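PDB 6DNT: NAD-dependent epimerase/dehydratase from Methanobrevibacter ruminantium, which probably interconverts UDP-N-acetylglucosamine and its galactose-configured 4-epimer with bound NAD, and here holds the bacterial cell-wall intermediate UDP-N-acetylmuramic acid. Local coordinates for residues K146-S151 with L186-F191; V200-F205 with I258-S263; K251-A256 with I269-G274. One frame throughout, in Å; residues are numbered along the deposited sequence.

Contact 1: K146-S151 with L186-F191; sequences KKVIFS and LYLKSF. With NAD (nicotinamide-adenine-dinucleotide), chain B.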
loop_
_atom_site.group_PDB
_atom_site.type_symbol
_atom_site.label_atom_id
_atom_site.label_comp_id
_atom_site.label_asym_id
_atom_site.label_seq_id
_atom_site.Cartn_x
_atom_site.Cartn_y
_atom_site.Cartn_z
ATOM N N LYS A 146 -19.092 -12.579 4.548
ATOM C CA LYS A 146 -18.397 -13.596 5.350
ATOM C C LYS A 146 -16.921 -13.653 5.021
ATOM O O LYS A 146 -16.097 -13.831 5.912
ATOM C CB LYS A 146 -19.014 -14.986 5.173
ATOM C CG LYS A 146 -20.376 -15.116 5.829
ATOM C CD LYS A 146 -21.055 -16.430 5.445
ATOM C CE LYS A 146 -22.538 -16.417 5.800
ATOM N NZ LYS A 146 -23.308 -15.373 5.060
ATOM N N LYS A 147 -16.576 -13.506 3.742
ATOM C CA LYS A 147 -15.167 -13.523 3.360
ATOM C C LYS A 147 -14.944 -12.839 2.021
ATOM O O LYS A 147 -15.754 -12.994 1.099
ATOM C CB LYS A 147 -14.661 -14.953 3.280
ATOM C CG LYS A 147 -13.143 -15.085 3.314
ATOM C CD LYS A 147 -12.680 -15.788 4.562
ATOM C CE LYS A 147 -11.234 -16.187 4.456
ATOM N NZ LYS A 147 -11.017 -17.567 4.965
ATOM N N VAL A 148 -13.801 -12.160 1.905
ATOM C CA VAL A 148 -13.304 -11.601 0.649
ATOM C C VAL A 148 -12.108 -12.445 0.203
ATOM O O VAL A 148 -11.233 -12.714 1.025
ATOM C CB VAL A 148 -12.820 -10.156 0.861
ATOM C CG1 VAL A 148 -12.110 -9.637 -0.386
ATOM C CG2 VAL A 148 -13.978 -9.248 1.270
ATOM N N ILE A 149 -12.051 -12.871 -1.063
ATOM C CA ILE A 149 -10.913 -13.635 -1.546
ATOM C C ILE A 149 -10.306 -12.717 -2.597
ATOM O O ILE A 149 -10.938 -12.455 -3.612
ATOM C CB ILE A 149 -11.326 -15.003 -2.101
ATOM C CG1 ILE A 149 -12.157 -15.797 -1.063
ATOM C CG2 ILE A 149 -10.071 -15.779 -2.488
ATOM C CD1 ILE A 149 -13.638 -15.451 -1.028
ATOM N N PHE A 150 -9.104 -12.212 -2.322
ATOM C CA PHE A 150 -8.456 -11.190 -3.152
ATOM C C PHE A 150 -7.316 -11.786 -3.977
ATOM O O PHE A 150 -6.506 -12.525 -3.449
ATOM C CB PHE A 150 -7.887 -10.076 -2.264
ATOM C CG PHE A 150 -7.105 -9.043 -3.024
ATOM C CD1 PHE A 150 -7.706 -8.290 -4.019
ATOM C CD2 PHE A 150 -5.748 -8.848 -2.776
ATOM C CE1 PHE A 150 -6.983 -7.360 -4.746
ATOM C CE2 PHE A 150 -5.021 -7.914 -3.502
ATOM C CZ PHE A 150 -5.632 -7.169 -4.482
ATOM N N SER A 151 -7.272 -11.433 -5.262
ATOM C CA SER A 151 -6.230 -11.870 -6.182
ATOM C C SER A 151 -5.045 -10.912 -6.109
ATOM O O SER A 151 -5.107 -9.810 -6.630
ATOM C CB SER A 151 -6.765 -11.884 -7.617
ATOM O OG SER A 151 -7.756 -12.868 -7.760
ATOM N N LEU A 186 -2.582 -4.636 2.312
ATOM C CA LEU A 186 -2.488 -3.830 3.532
ATOM C C LEU A 186 -3.846 -3.289 3.934
ATOM O O LEU A 186 -4.172 -3.256 5.113
ATOM C CB LEU A 186 -1.508 -2.665 3.345
ATOM C CG LEU A 186 -0.061 -3.113 3.145
ATOM C CD1 LEU A 186 0.792 -1.965 2.628
ATOM C CD2 LEU A 186 0.507 -3.719 4.410
ATOM N N TYR A 187 -4.635 -2.849 2.968
ATOM C CA TYR A 187 -5.993 -2.419 3.301
ATOM C C TYR A 187 -6.795 -3.566 3.907
ATOM O O TYR A 187 -7.536 -3.354 4.888
ATOM C CB TYR A 187 -6.719 -1.849 2.098
ATOM C CG TYR A 187 -6.678 -0.352 1.962
ATOM C CD1 TYR A 187 -6.968 0.490 3.043
ATOM C CD2 TYR A 187 -6.430 0.232 0.731
ATOM C CE1 TYR A 187 -6.979 1.861 2.896
ATOM C CE2 TYR A 187 -6.449 1.607 0.570
ATOM C CZ TYR A 187 -6.725 2.416 1.669
ATOM O OH TYR A 187 -6.796 3.773 1.547
ATOM N N LEU A 188 -6.666 -4.772 3.347
ATOM C CA LEU A 188 -7.419 -5.914 3.884
ATOM C C LEU A 188 -7.026 -6.196 5.330
ATOM O O LEU A 188 -7.895 -6.398 6.180
ATOM C CB LEU A 188 -7.260 -7.154 3.013
ATOM C CG LEU A 188 -8.048 -7.081 1.707
ATOM C CD1 LEU A 188 -7.577 -8.145 0.718
ATOM C CD2 LEU A 188 -9.548 -7.194 1.936
ATOM N N LYS A 189 -5.731 -6.177 5.612
ATOM C CA LYS A 189 -5.257 -6.325 6.995
ATOM C C LYS A 189 -5.904 -5.256 7.887
ATOM O O LYS A 189 -6.467 -5.575 8.952
ATOM C CB LYS A 189 -3.722 -6.278 7.046
ATOM C CG LYS A 189 -3.115 -6.199 8.440
ATOM C CD LYS A 189 -3.531 -7.359 9.335
ATOM C CE LYS A 189 -2.897 -7.208 10.714
ATOM N NZ LYS A 189 -3.152 -8.417 11.533
ATOM N N SER A 190 -5.883 -4.004 7.446
ATOM C CA SER A 190 -6.438 -2.925 8.249
ATOM C C SER A 190 -7.952 -3.047 8.430
ATOM O O SER A 190 -8.487 -2.644 9.472
ATOM C CB SER A 190 -6.071 -1.558 7.673
ATOM O OG SER A 190 -6.855 -1.188 6.552
ATOM N N PHE A 191 -8.641 -3.571 7.424
ATOM C CA PHE A 191 -10.096 -3.775 7.514
ATOM C C PHE A 191 -10.443 -4.943 8.444
ATOM O O PHE A 191 -11.485 -4.911 9.100
ATOM C CB PHE A 191 -10.716 -3.948 6.122
ATOM C CG PHE A 191 -11.097 -2.656 5.454
ATOM C CD1 PHE A 191 -10.220 -1.582 5.420
ATOM C CD2 PHE A 191 -12.339 -2.516 4.847
ATOM C CE1 PHE A 191 -10.579 -0.390 4.802
ATOM C CE2 PHE A 191 -12.707 -1.323 4.242
ATOM C CZ PHE A 191 -11.818 -0.260 4.214
HETATM P PA NAD B . -8.063 -10.359 -16.833
HETATM O O1A NAD B . -8.377 -11.496 -17.758
HETATM O O2A NAD B . -7.733 -9.033 -17.423
HETATM O O5B NAD B . -9.325 -10.230 -15.838
HETATM C C5B NAD B . -9.647 -8.997 -15.198
HETATM C C4B NAD B . -11.132 -8.791 -15.415
HETATM O O4B NAD B . -11.533 -7.623 -14.695
HETATM C C3B NAD B . -11.490 -8.547 -16.877
HETATM O O3B NAD B . -12.578 -9.390 -17.229
HETATM C C2B NAD B . -11.824 -7.066 -16.963
HETATM O O2B NAD B . -12.807 -6.704 -17.949
HETATM C C1B NAD B . -12.286 -6.768 -15.550
HETATM N N9A NAD B . -12.037 -5.409 -15.051
HETATM C C8A NAD B . -10.863 -4.730 -15.048
HETATM N N7A NAD B . -11.003 -3.527 -14.438
HETATM C C5A NAD B . -12.290 -3.456 -14.002
HETATM C C6A NAD B . -13.106 -2.470 -13.277
HETATM N N6A NAD B . -12.563 -1.307 -12.885
HETATM N N1A NAD B . -14.416 -2.786 -13.032
HETATM C C2A NAD B . -14.957 -3.951 -13.428
HETATM N N3A NAD B . -14.266 -4.905 -14.096
HETATM C C4A NAD B . -12.952 -4.693 -14.396
HETATM O O3 NAD B . -6.874 -10.782 -15.832
HETATM P PN NAD B . -6.613 -12.162 -15.101
HETATM O O1N NAD B . -7.834 -13.033 -15.080
HETATM O O2N NAD B . -5.311 -12.728 -15.597
HETATM O O5D NAD B . -6.326 -11.607 -13.627
HETATM C C5D NAD B . -7.318 -11.752 -12.605
HETATM C C4D NAD B . -6.706 -11.287 -11.286
HETATM O O4D NAD B . -5.588 -12.120 -10.968
HETATM C C3D NAD B . -6.195 -9.852 -11.336
HETATM O O3D NAD B . -6.425 -9.193 -10.078
HETATM C C2D NAD B . -4.716 -10.027 -11.576
HETATM O O2D NAD B . -3.970 -8.898 -11.139
HETATM C C1D NAD B . -4.434 -11.285 -10.786
HETATM N N1N NAD B . -3.232 -12.022 -11.191
HETATM C C2N NAD B . -3.155 -12.632 -12.387
HETATM C C3N NAD B . -2.016 -13.343 -12.750
HETATM C C7N NAD B . -1.860 -14.039 -14.082
HETATM O O7N NAD B . -0.817 -14.644 -14.303
HETATM N N7N NAD B . -2.803 -13.978 -15.017
HETATM C C4N NAD B . -0.968 -13.414 -11.827
HETATM C C5N NAD B . -1.061 -12.771 -10.605
HETATM C C6N NAD B . -2.210 -12.063 -10.311
#
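Leu-188 of helix 176-195 meets the strand through both branches of its isopropyl end, CD1 going to Phe-150 and CD2 to Val-148. The apolar contacts are of unequal closeness. CD1 lies 3.6 Å from CB of Phe-150 and 3.9 Å from its CG, so the methyl sits over the root of the side chain and meets the ring obliquely. CD2 stays 4.2 Å from CG1 of Val-148, a looser touch. Phe-150 swings its ring carbon CG anti to the backbone N (chi1 175°), and the leucine methyl thereby meets both CB and the near side of the ring, with CD2 of Phe-150 also 4.0 Å from CD1 of Leu-188. Phe-137 of helix 122-142 also packs on Leu-188, and Cys-140 of that helix on Val-148, so two helices share this side of the parallel part of the sheet.

Polar bonds lie away from this interface. At the end of 146-151, CB of Ser-151 comes 3.6 Å from O4D of NAD, while its backbone O accepts from NZ of Lys-181, a residue that also bonds to NAD. Along the strand, the backbone of Val-148 is hydrogen-bonded to that of Val-200 in the neighbouring strand. Between strand and helix, by contrast, there is no directional bond: the contact is held by van der Waals packing of apolar groups in a buried setting.

Contact 2: V200-F205 with I258-S263; sequences VALRYF and ILSAES. With NAD (nicotinamide-adenine-dinucleotide), chain B.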
loop_
_atom_site.group_PDB
_atom_site.type_symbol
_atom_site.label_atom_id
_atom_site.label_comp_id
_atom_site.label_asym_id
_atom_site.label_seq_id
_atom_site.Cartn_x
_atom_site.Cartn_y
_atom_site.Cartn_z
ATOM N N VAL A 200 -8.872 -13.652 2.591
ATOM C CA VAL A 200 -7.624 -14.280 2.189
ATOM C C VAL A 200 -7.126 -13.527 0.964
ATOM O O VAL A 200 -7.896 -13.272 0.042
ATOM C CB VAL A 200 -7.775 -15.773 1.860
ATOM C CG1 VAL A 200 -6.542 -16.288 1.127
ATOM C CG2 VAL A 200 -8.009 -16.601 3.123
ATOM N N ALA A 201 -5.846 -13.161 0.977
ATOM C CA ALA A 201 -5.184 -12.600 -0.179
ATOM C C ALA A 201 -4.322 -13.709 -0.759
ATOM O O ALA A 201 -3.515 -14.318 -0.055
ATOM C CB ALA A 201 -4.338 -11.407 0.233
ATOM N N LEU A 202 -4.503 -13.986 -2.039
ATOM C CA LEU A 202 -3.782 -15.071 -2.702
ATOM C C LEU A 202 -2.715 -14.485 -3.627
ATOM O O LEU A 202 -3.039 -13.776 -4.573
ATOM C CB LEU A 202 -4.765 -15.935 -3.487
ATOM C CG LEU A 202 -5.812 -16.683 -2.648
ATOM C CD1 LEU A 202 -6.877 -17.297 -3.534
ATOM C CD2 LEU A 202 -5.172 -17.749 -1.765
ATOM N N ARG A 203 -1.446 -14.791 -3.368
ATOM C CA ARG A 203 -0.363 -14.305 -4.219
ATOM C C ARG A 203 -0.119 -15.327 -5.324
ATOM O O ARG A 203 0.563 -16.337 -5.109
ATOM C CB ARG A 203 0.896 -14.052 -3.419
ATOM C CG ARG A 203 0.759 -12.881 -2.465
ATOM C CD ARG A 203 2.013 -12.688 -1.654
ATOM N NE ARG A 203 1.848 -11.593 -0.712
ATOM C CZ ARG A 203 2.611 -11.406 0.363
ATOM N NH1 ARG A 203 3.624 -12.224 0.655
ATOM N NH2 ARG A 203 2.353 -10.396 1.175
ATOM N N TYR A 204 -0.703 -15.079 -6.495
ATOM C CA TYR A 204 -0.527 -16.002 -7.624
ATOM C C TYR A 204 0.864 -15.845 -8.203
ATOM O O TYR A 204 1.399 -14.741 -8.294
ATOM C CB TYR A 204 -1.515 -15.760 -8.769
ATOM C CG TYR A 204 -2.976 -15.680 -8.397
ATOM C CD1 TYR A 204 -3.490 -16.368 -7.305
ATOM C CD2 TYR A 204 -3.837 -14.912 -9.157
ATOM C CE1 TYR A 204 -4.839 -16.286 -6.978
ATOM C CE2 TYR A 204 -5.186 -14.826 -8.850
ATOM C CZ TYR A 204 -5.675 -15.507 -7.753
ATOM O OH TYR A 204 -7.015 -15.416 -7.446
ATOM N N PHE A 205 1.429 -16.966 -8.627
ATOM C CA PHE A 205 2.670 -16.943 -9.377
ATOM C C PHE A 205 2.260 -16.975 -10.853
ATOM O O PHE A 205 1.318 -16.257 -11.232
ATOM C CB PHE A 205 3.636 -18.019 -8.839
ATOM C CG PHE A 205 4.338 -17.593 -7.574
ATOM C CD1 PHE A 205 3.613 -17.373 -6.395
ATOM C CD2 PHE A 205 5.709 -17.373 -7.559
ATOM C CE1 PHE A 205 4.250 -16.940 -5.241
ATOM C CE2 PHE A 205 6.352 -16.958 -6.408
ATOM C CZ PHE A 205 5.627 -16.739 -5.243
ATOM N N ILE A 258 -11.788 -21.053 -4.118
ATOM C CA ILE A 258 -12.989 -21.637 -3.517
ATOM C C ILE A 258 -12.678 -22.219 -2.142
ATOM O O ILE A 258 -13.436 -21.986 -1.191
ATOM C CB ILE A 258 -13.627 -22.671 -4.461
ATOM C CG1 ILE A 258 -14.134 -21.940 -5.714
ATOM C CG2 ILE A 258 -14.779 -23.397 -3.775
ATOM C CD1 ILE A 258 -14.478 -22.837 -6.882
ATOM N N LEU A 259 -11.564 -22.926 -2.026
ATOM C CA LEU A 259 -11.099 -23.428 -0.732
ATOM C C LEU A 259 -10.806 -22.304 0.274
ATOM O O LEU A 259 -11.085 -22.459 1.468
ATOM C CB LEU A 259 -9.875 -24.330 -0.909
ATOM C CG LEU A 259 -10.164 -25.683 -1.565
ATOM C CD1 LEU A 259 -8.881 -26.379 -1.975
ATOM C CD2 LEU A 259 -10.967 -26.575 -0.628
ATOM N N SER A 260 -10.277 -21.172 -0.199
ATOM C CA SER A 260 -10.005 -20.027 0.673
ATOM C C SER A 260 -11.292 -19.428 1.251
ATOM O O SER A 260 -11.326 -18.987 2.418
ATOM C CB SER A 260 -9.244 -18.932 -0.077
ATOM O OG SER A 260 -7.968 -19.390 -0.460
ATOM N N ALA A 261 -12.328 -19.397 0.427
ATOM C CA ALA A 261 -13.629 -18.883 0.847
ATOM C C ALA A 261 -14.200 -19.733 1.971
ATOM O O ALA A 261 -14.795 -19.202 2.908
ATOM C CB ALA A 261 -14.600 -18.848 -0.328
ATOM N N GLU A 262 -14.004 -21.044 1.871
ATOM C CA GLU A 262 -14.535 -22.017 2.838
ATOM C C GLU A 262 -13.686 -22.154 4.105
ATOM O O GLU A 262 -14.166 -22.692 5.100
ATOM C CB GLU A 262 -14.660 -23.394 2.180
ATOM C CG GLU A 262 -15.614 -23.426 0.994
ATOM C CD GLU A 262 -15.586 -24.742 0.233
ATOM O OE1 GLU A 262 -14.518 -25.399 0.155
ATOM O OE2 GLU A 262 -16.649 -25.121 -0.299
ATOM N N SER A 263 -12.442 -21.681 4.064
ATOM C CA SER A 263 -11.492 -21.797 5.174
ATOM C C SER A 263 -11.768 -20.801 6.296
ATOM O O SER A 263 -12.332 -19.728 6.052
ATOM C CB SER A 263 -10.063 -21.559 4.652
ATOM O OG SER A 263 -9.087 -21.573 5.695
HETATM P PA NAD B . -8.063 -10.359 -16.833
HETATM O O1A NAD B . -8.377 -11.496 -17.758
HETATM O O2A NAD B . -7.733 -9.033 -17.423
HETATM O O5B NAD B . -9.325 -10.230 -15.838
HETATM C C5B NAD B . -9.647 -8.997 -15.198
HETATM C C4B NAD B . -11.132 -8.791 -15.415
HETATM O O4B NAD B . -11.533 -7.623 -14.695
HETATM C C3B NAD B . -11.490 -8.547 -16.877
HETATM O O3B NAD B . -12.578 -9.390 -17.229
HETATM C C2B NAD B . -11.824 -7.066 -16.963
HETATM O O2B NAD B . -12.807 -6.704 -17.949
HETATM C C1B NAD B . -12.286 -6.768 -15.550
HETATM N N9A NAD B . -12.037 -5.409 -15.051
HETATM C C8A NAD B . -10.863 -4.730 -15.048
HETATM N N7A NAD B . -11.003 -3.527 -14.438
HETATM C C5A NAD B . -12.290 -3.456 -14.002
HETATM C C6A NAD B . -13.106 -2.470 -13.277
HETATM N N6A NAD B . -12.563 -1.307 -12.885
HETATM N N1A NAD B . -14.416 -2.786 -13.032
HETATM C C2A NAD B . -14.957 -3.951 -13.428
HETATM N N3A NAD B . -14.266 -4.905 -14.096
HETATM C C4A NAD B . -12.952 -4.693 -14.396
HETATM O O3 NAD B . -6.874 -10.782 -15.832
HETATM P PN NAD B . -6.613 -12.162 -15.101
HETATM O O1N NAD B . -7.834 -13.033 -15.080
HETATM O O2N NAD B . -5.311 -12.728 -15.597
HETATM O O5D NAD B . -6.326 -11.607 -13.627
HETATM C C5D NAD B . -7.318 -11.752 -12.605
HETATM C C4D NAD B . -6.706 -11.287 -11.286
HETATM O O4D NAD B . -5.588 -12.120 -10.968
HETATM C C3D NAD B . -6.195 -9.852 -11.336
HETATM O O3D NAD B . -6.425 -9.193 -10.078
HETATM C C2D NAD B . -4.716 -10.027 -11.576
HETATM O O2D NAD B . -3.970 -8.898 -11.139
HETATM C C1D NAD B . -4.434 -11.285 -10.786
HETATM N N1N NAD B . -3.232 -12.022 -11.191
HETATM C C2N NAD B . -3.155 -12.632 -12.387
HETATM C C3N NAD B . -2.016 -13.343 -12.750
HETATM C C7N NAD B . -1.860 -14.039 -14.082
HETATM O O7N NAD B . -0.817 -14.644 -14.303
HETATM N N7N NAD B . -2.803 -13.978 -15.017
HETATM C C4N NAD B . -0.968 -13.414 -11.827
HETATM C C5N NAD B . -1.061 -12.771 -10.605
HETATM C C6N NAD B . -2.210 -12.063 -10.311
#
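Segments 200-205 and 258-263 come closest at Val-200 and Ser-260, whose CA atoms lie 6.4 Å apart, consistent with the small side chain of Ser-260. No hydrogen bond crosses between 200-205 and 258-263. Ser-260 is the helix residue that touches, and Val-200 and Leu-202, two apart on the strand and both directed at the helix, receive it. CB of Ser-260 lies 4.0 Å from CB of Val-200, with both valine methyls close by. Its hydroxyl reaches further along the strand, to the end of the leucine: OG is 3.5 Å from CD2 of Leu-202. With OG anti to the carbonyl carbon (chi1 -65°), the hydroxyl is hydrogen-bonded to O of Ala-256, one turn earlier in the helix, so its polar need is met within the helix although the side facing the strand is met by methyl groups.

This is the helix-on-sheet packing of a Rossmann-type NAD-binding domain, here on the face of the sheet opposite that bearing helix 176-195. The same face of the strand leads on to the cofactor. Tyr-204 lies against the nicotinamide riboside: CB is 3.5 Å from C5N of NAD, and CD2 is 3.5 Å from C6N of NAD. Farther round the ring, CE2 stands 3.5 Å from O4D of NAD, the ribose oxygen lying at the ring edge and near its plane. The phenol OH is hydrogen-bonded to Ser-151 and to Asn-257, which fixes the ring's far end between a neighbouring strand and helix 250-262. Tyr-204 also touches the UDP-N-acetylmuramic acid, and O of Phe-205 approaches C4N of NAD to 3.7 Å.

Contact 3: K251-A256 with I269-G274; sequences KEIAKA and INVALG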
loop_
_atom_site.group_PDB
_atom_site.type_symbol
_atom_site.label_atom_id
_atom_site.label_comp_id
_atom_site.label_asym_id
_atom_site.label_seq_id
_atom_site.Cartn_x
_atom_site.Cartn_y
_atom_site.Cartn_z
ATOM N N LYS A 251 -7.074 -23.604 -13.458
ATOM C CA LYS A 251 -8.093 -24.362 -12.711
ATOM C C LYS A 251 -7.669 -24.656 -11.285
ATOM O O LYS A 251 -8.521 -24.780 -10.403
ATOM C CB LYS A 251 -8.536 -25.621 -13.464
ATOM C CG LYS A 251 -9.198 -25.247 -14.770
ATOM C CD LYS A 251 -9.865 -26.427 -15.434
ATOM C CE LYS A 251 -10.252 -26.068 -16.857
ATOM N NZ LYS A 251 -10.892 -27.224 -17.535
ATOM N N GLU A 252 -6.363 -24.697 -11.031
ATOM C CA GLU A 252 -5.855 -24.813 -9.677
ATOM C C GLU A 252 -6.042 -23.502 -8.909
ATOM O O GLU A 252 -6.360 -23.521 -7.732
ATOM C CB GLU A 252 -4.381 -25.225 -9.670
ATOM C CG GLU A 252 -4.095 -26.566 -10.329
ATOM C CD GLU A 252 -4.451 -27.752 -9.440
ATOM O OE1 GLU A 252 -5.564 -27.785 -8.891
ATOM O OE2 GLU A 252 -3.619 -28.676 -9.296
ATOM N N ILE A 253 -5.854 -22.377 -9.584
ATOM C CA ILE A 253 -6.124 -21.063 -8.984
ATOM C C ILE A 253 -7.604 -20.957 -8.575
ATOM O O ILE A 253 -7.914 -20.477 -7.481
ATOM C CB ILE A 253 -5.762 -19.907 -9.939
ATOM C CG1 ILE A 253 -4.251 -19.884 -10.229
ATOM C CG2 ILE A 253 -6.209 -18.569 -9.354
ATOM C CD1 ILE A 253 -3.361 -19.682 -9.020
ATOM N N ALA A 254 -8.498 -21.417 -9.447
ATOM C CA ALA A 254 -9.923 -21.418 -9.142
ATOM C C ALA A 254 -10.225 -22.257 -7.896
ATOM O O ALA A 254 -10.939 -21.800 -6.995
ATOM C CB ALA A 254 -10.733 -21.883 -10.339
ATOM N N LYS A 255 -9.644 -23.457 -7.822
ATOM C CA LYS A 255 -9.786 -24.306 -6.627
ATOM C C LYS A 255 -9.298 -23.608 -5.350
ATOM O O LYS A 255 -9.980 -23.626 -4.315
ATOM C CB LYS A 255 -9.042 -25.635 -6.793
ATOM C CG LYS A 255 -9.786 -26.661 -7.627
ATOM C CD LYS A 255 -9.076 -28.013 -7.601
ATOM C CE LYS A 255 -9.623 -28.957 -8.667
ATOM N NZ LYS A 255 -8.961 -30.294 -8.592
ATOM N N ALA A 256 -8.122 -22.986 -5.425
ATOM C CA ALA A 256 -7.563 -22.252 -4.285
ATOM C C ALA A 256 -8.486 -21.126 -3.829
ATOM O O ALA A 256 -8.618 -20.884 -2.638
ATOM C CB ALA A 256 -6.176 -21.705 -4.624
ATOM N N ILE A 269 -1.541 -16.039 1.286
ATOM C CA ILE A 269 -1.039 -17.369 0.911
ATOM C C ILE A 269 -0.522 -17.323 -0.528
ATOM O O ILE A 269 -1.203 -16.819 -1.406
ATOM C CB ILE A 269 -2.151 -18.444 0.986
ATOM C CG1 ILE A 269 -2.764 -18.521 2.390
ATOM C CG2 ILE A 269 -1.615 -19.808 0.590
ATOM C CD1 ILE A 269 -4.020 -19.369 2.444
ATOM N N ASN A 270 0.679 -17.850 -0.755
ATOM C CA ASN A 270 1.202 -18.060 -2.118
ATOM C C ASN A 270 0.420 -19.171 -2.818
ATOM O O ASN A 270 0.147 -20.211 -2.212
ATOM C CB ASN A 270 2.664 -18.510 -2.094
ATOM C CG ASN A 270 3.611 -17.438 -1.628
ATOM O OD1 ASN A 270 3.385 -16.252 -1.825
ATOM N ND2 ASN A 270 4.723 -17.862 -1.034
ATOM N N VAL A 271 0.084 -18.989 -4.090
ATOM C CA VAL A 271 -0.535 -20.063 -4.861
ATOM C C VAL A 271 0.352 -20.368 -6.061
ATOM O O VAL A 271 0.501 -19.556 -6.970
ATOM C CB VAL A 271 -1.984 -19.762 -5.302
ATOM C CG1 VAL A 271 -2.656 -21.055 -5.770
ATOM C CG2 VAL A 271 -2.770 -19.167 -4.150
ATOM N N ALA A 272 0.950 -21.558 -6.024
ATOM C CA ALA A 272 1.933 -21.998 -6.996
ATOM C C ALA A 272 2.161 -23.490 -6.762
ATOM O O ALA A 272 1.466 -24.078 -5.935
ATOM C CB ALA A 272 3.228 -21.232 -6.802
ATOM N N LEU A 273 3.141 -24.083 -7.451
ATOM C CA LEU A 273 3.542 -25.474 -7.173
ATOM C C LEU A 273 4.803 -25.620 -6.330
ATOM O O LEU A 273 5.068 -26.706 -5.821
ATOM C CB LEU A 273 3.718 -26.240 -8.478
ATOM C CG LEU A 273 2.494 -26.404 -9.362
ATOM C CD1 LEU A 273 2.780 -27.395 -10.484
ATOM C CD2 LEU A 273 1.295 -26.875 -8.556
ATOM N N GLY A 274 5.544 -24.535 -6.130
ATOM C CA GLY A 274 6.836 -24.603 -5.467
ATOM C C GLY A 274 7.870 -25.352 -6.295
ATOM O O GLY A 274 8.771 -25.963 -5.745
#
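Val-271 turns CG1 anti to its backbone N (chi1 -165°), while Ile-253 has CG1 anti to the carbonyl carbon (chi1 -64°) and a second bend at chi2 -61° that carries CD1 across to the strand. The two ends meet obliquely, CD1 of Ile-253 lying 3.6 Å from CG1 of Val-271 and 4.0 Å from its CB. Ala-256, nearly one helical turn on, adds its methyl: CB is 3.8 Å from that same CG1 of Val-271. One valine methyl thus meets two helix residues, and the CA atoms of Ile-253 and Val-271 are 7.0 Å apart.

Strand 244-249, helix 250-262 and strand 267-271 form a beta-alpha-beta crossover of the Rossmann-type domain, both strands pairing in parallel with 199-208, and this contact packs the helix on the second strand. It is buried and apolar, with no hydrogen bond between 251-256 and 269-274. Ile-253 also touches Ile-48, an NAD-binding residue on helix 47-56, and its side chain lies about 7 Å from the cofactor. Past Val-271 the chain leaves the strand, and the backbone N of Leu-273 is hydrogen-bonded to the carboxylate of Asp-246.

How the contacts relate
From the N terminus, contact 1 comes first: strand 147-153 meets helix 176-195, closing a loop of 34 residues before contact 2 opens. Contacts 2 and 3 then cross, since 251-256 falls between 200-205 and 258-263, while 269-274 follows both. They share helix 250-262, with the shorter loop belonging to contact 3. All three reach one sheet, in which strand 199-208 lies between 147-153 and 267-271. Backbone bonds join them: O of Phe-150 to N of Leu-202 (2.9 Å) between contacts 1 and 2, and N of Arg-203 to O of Ile-269 (2.8 Å) between contacts 2 and 3.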